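Local coordinates for disease resistance protein RRS1 (Arabidopsis thaliana, PDB 5W3X) that binds W-box DNA as a WRKY transcription factor, confers resistance to bacterial and fungal pathogens, and is bound through its WRKY domain by the bacterial effector PopP2, at residues B[16-22]-B[51-55]. Numbering follows the deposited sequence.
Sequences EGDLWTW and KATKQ
K54 lies across one face of the W22 indole, beside the zinc end of the WRKY domain's four-stranded antiparallel sheet. Segment 16-22 is an extended loop, turning at L19 (phi/psi -78/5), that crosses the sheet to enter strand 22-28; 51-55 runs from a loop into strand 53-58. No backbone pairing joins them: the nearest CA atoms, of W22 and T53, are 8.3 Å apart, because strand 37-42 separates strands 22-28 and 53-58. K54, chi1 p and then t throughout, reaches out straight. Its CE sits 3.6 Å from the centroid of the W22 five-membered ring, a CH-pi contact almost on the ring normal, and NZ, 3.9 Å from that centroid, adds a cation-pi interaction. Lysine suits this place because its aliphatic chain packs on the indole while its ammonium forms salt bridges, K54 NZ to E16 OE1 at 3.1 Å and to D18 OD2 at 2.9 Å. W22, the tryptophan of the WRKYGQK signature, chi1 m, meets A52 edge-on, CZ3 to O 3.5 Å; the small alanine methyl leaves room, CH2 to CB 4.2 Å. A52 also touches the zinc ligand H74, whose ring meets W22. D18 OD2 accepts a weak hydrogen bond from W22 NE1, 2.7 Å at 118°.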
loop_
_atom_site.group_PDB
_atom_site.type_symbol
_atom_site.label_atom_id
_atom_site.label_comp_id
_atom_site.label_asym_id
_atom_site.label_seq_id
_atom_site.Cartn_x
_atom_site.Cartn_y
_atom_site.Cartn_z
ATOM N N GLU B 16 -22.305 19.391 2.214
ATOM C CA GLU B 16 -22.314 18.520 1.052
ATOM C C GLU B 16 -23.709 17.966 0.790
ATOM O O GLU B 16 -24.465 17.671 1.719
ATOM C CB GLU B 16 -21.314 17.373 1.246
ATOM C CG GLU B 16 -20.593 16.934 -0.023
ATOM C CD GLU B 16 -21.498 16.211 -1.007
ATOM O OE1 GLU B 16 -21.196 16.230 -2.220
ATOM O OE2 GLU B 16 -22.508 15.620 -0.570
ATOM N N GLY B 17 -24.046 17.859 -0.488
ATOM C CA GLY B 17 -25.309 17.298 -0.916
ATOM C C GLY B 17 -25.158 16.834 -2.344
ATOM O O GLY B 17 -24.566 17.531 -3.160
ATOM N N ASP B 18 -25.696 15.659 -2.642
ATOM C CA ASP B 18 -25.592 15.067 -3.970
ATOM C C ASP B 18 -26.900 14.415 -4.349
ATOM O O ASP B 18 -27.577 13.839 -3.503
ATOM C CB ASP B 18 -24.478 14.022 -4.025
ATOM C CG ASP B 18 -23.309 14.467 -4.861
ATOM O OD1 ASP B 18 -23.242 15.670 -5.183
ATOM O OD2 ASP B 18 -22.448 13.624 -5.191
ATOM N N LEU B 19 -27.263 14.508 -5.621
ATOM C CA LEU B 19 -28.468 13.852 -6.104
ATOM C C LEU B 19 -28.208 12.359 -6.308
ATOM O O LEU B 19 -29.078 11.631 -6.787
ATOM C CB LEU B 19 -28.952 14.498 -7.406
ATOM N N TRP B 20 -27.012 11.903 -5.935
ATOM C CA TRP B 20 -26.590 10.539 -6.239
ATOM C C TRP B 20 -26.223 9.697 -5.016
ATOM O O TRP B 20 -26.203 10.191 -3.892
ATOM C CB TRP B 20 -25.402 10.592 -7.191
ATOM C CG TRP B 20 -25.644 11.498 -8.348
ATOM C CD1 TRP B 20 -25.296 12.813 -8.444
ATOM C CD2 TRP B 20 -26.304 11.166 -9.574
ATOM N NE1 TRP B 20 -25.688 13.320 -9.659
ATOM C CE2 TRP B 20 -26.308 12.328 -10.373
ATOM C CE3 TRP B 20 -26.886 9.999 -10.076
ATOM C CZ2 TRP B 20 -26.872 12.355 -11.646
ATOM C CZ3 TRP B 20 -27.446 10.028 -11.340
ATOM C CH2 TRP B 20 -27.433 11.198 -12.111
ATOM N N THR B 21 -25.950 8.416 -5.256
ATOM C CA THR B 21 -25.529 7.491 -4.209
ATOM C C THR B 21 -24.099 7.006 -4.448
ATOM O O THR B 21 -23.714 6.708 -5.580
ATOM C CB THR B 21 -26.466 6.277 -4.114
ATOM O OG1 THR B 21 -26.647 5.705 -5.414
ATOM C CG2 THR B 21 -27.815 6.695 -3.553
ATOM N N TRP B 22 -23.322 6.933 -3.368
ATOM C CA TRP B 22 -21.882 6.708 -3.455
ATOM C C TRP B 22 -21.373 5.652 -2.470
ATOM O O TRP B 22 -21.949 5.467 -1.402
ATOM C CB TRP B 22 -21.150 8.024 -3.203
ATOM C CG TRP B 22 -21.592 9.153 -4.103
ATOM C CD1 TRP B 22 -22.497 10.129 -3.798
ATOM C CD2 TRP B 22 -21.136 9.434 -5.434
ATOM N NE1 TRP B 22 -22.643 10.989 -4.858
ATOM C CE2 TRP B 22 -21.818 10.587 -5.873
ATOM C CE3 TRP B 22 -20.227 8.820 -6.297
ATOM C CZ2 TRP B 22 -21.616 11.137 -7.136
ATOM C CZ3 TRP B 22 -20.028 9.369 -7.551
ATOM C CH2 TRP B 22 -20.719 10.514 -7.958
ATOM N N LYS B 51 -19.582 4.892 -14.320
ATOM C CA LYS B 51 -18.174 5.270 -14.183
ATOM C C LYS B 51 -17.960 6.518 -13.321
ATOM O O LYS B 51 -16.826 6.969 -13.116
ATOM C CB LYS B 51 -17.559 5.485 -15.567
ATOM C CG LYS B 51 -17.415 4.214 -16.382
ATOM C CD LYS B 51 -16.727 4.490 -17.711
ATOM C CE LYS B 51 -16.438 3.200 -18.461
ATOM N NZ LYS B 51 -15.722 3.447 -19.743
ATOM N N ALA B 52 -19.056 7.067 -12.813
ATOM C CA ALA B 52 -19.010 8.312 -12.061
ATOM C C ALA B 52 -18.234 8.164 -10.751
ATOM O O ALA B 52 -18.504 7.268 -9.954
ATOM C CB ALA B 52 -20.420 8.808 -11.792
ATOM N N THR B 53 -17.249 9.036 -10.557
ATOM C CA THR B 53 -16.485 9.094 -9.315
ATOM C C THR B 53 -16.492 10.509 -8.745
ATOM O O THR B 53 -16.772 11.476 -9.454
ATOM C CB THR B 53 -15.032 8.659 -9.527
ATOM O OG1 THR B 53 -14.401 9.586 -10.411
ATOM C CG2 THR B 53 -14.973 7.275 -10.148
ATOM N N LYS B 54 -16.182 10.640 -7.463
ATOM C CA LYS B 54 -15.980 11.973 -6.910
ATOM C C LYS B 54 -14.913 11.988 -5.827
ATOM O O LYS B 54 -14.689 10.996 -5.138
ATOM C CB LYS B 54 -17.301 12.558 -6.391
ATOM C CG LYS B 54 -17.817 12.026 -5.072
ATOM C CD LYS B 54 -18.983 12.895 -4.596
ATOM C CE LYS B 54 -19.619 12.370 -3.321
ATOM N NZ LYS B 54 -20.727 13.262 -2.871
ATOM N N GLN B 55 -14.239 13.132 -5.728
ATOM C CA GLN B 55 -13.180 13.368 -4.763
ATOM C C GLN B 55 -13.546 14.550 -3.894
ATOM O O GLN B 55 -14.004 15.577 -4.393
ATOM C CB GLN B 55 -11.860 13.658 -5.471
ATOM C CG GLN B 55 -11.915 13.427 -6.961
ATOM C CD GLN B 55 -11.725 11.981 -7.284
ATOM O OE1 GLN B 55 -10.886 11.322 -6.676
ATOM N NE2 GLN B 55 -12.515 11.460 -8.212
#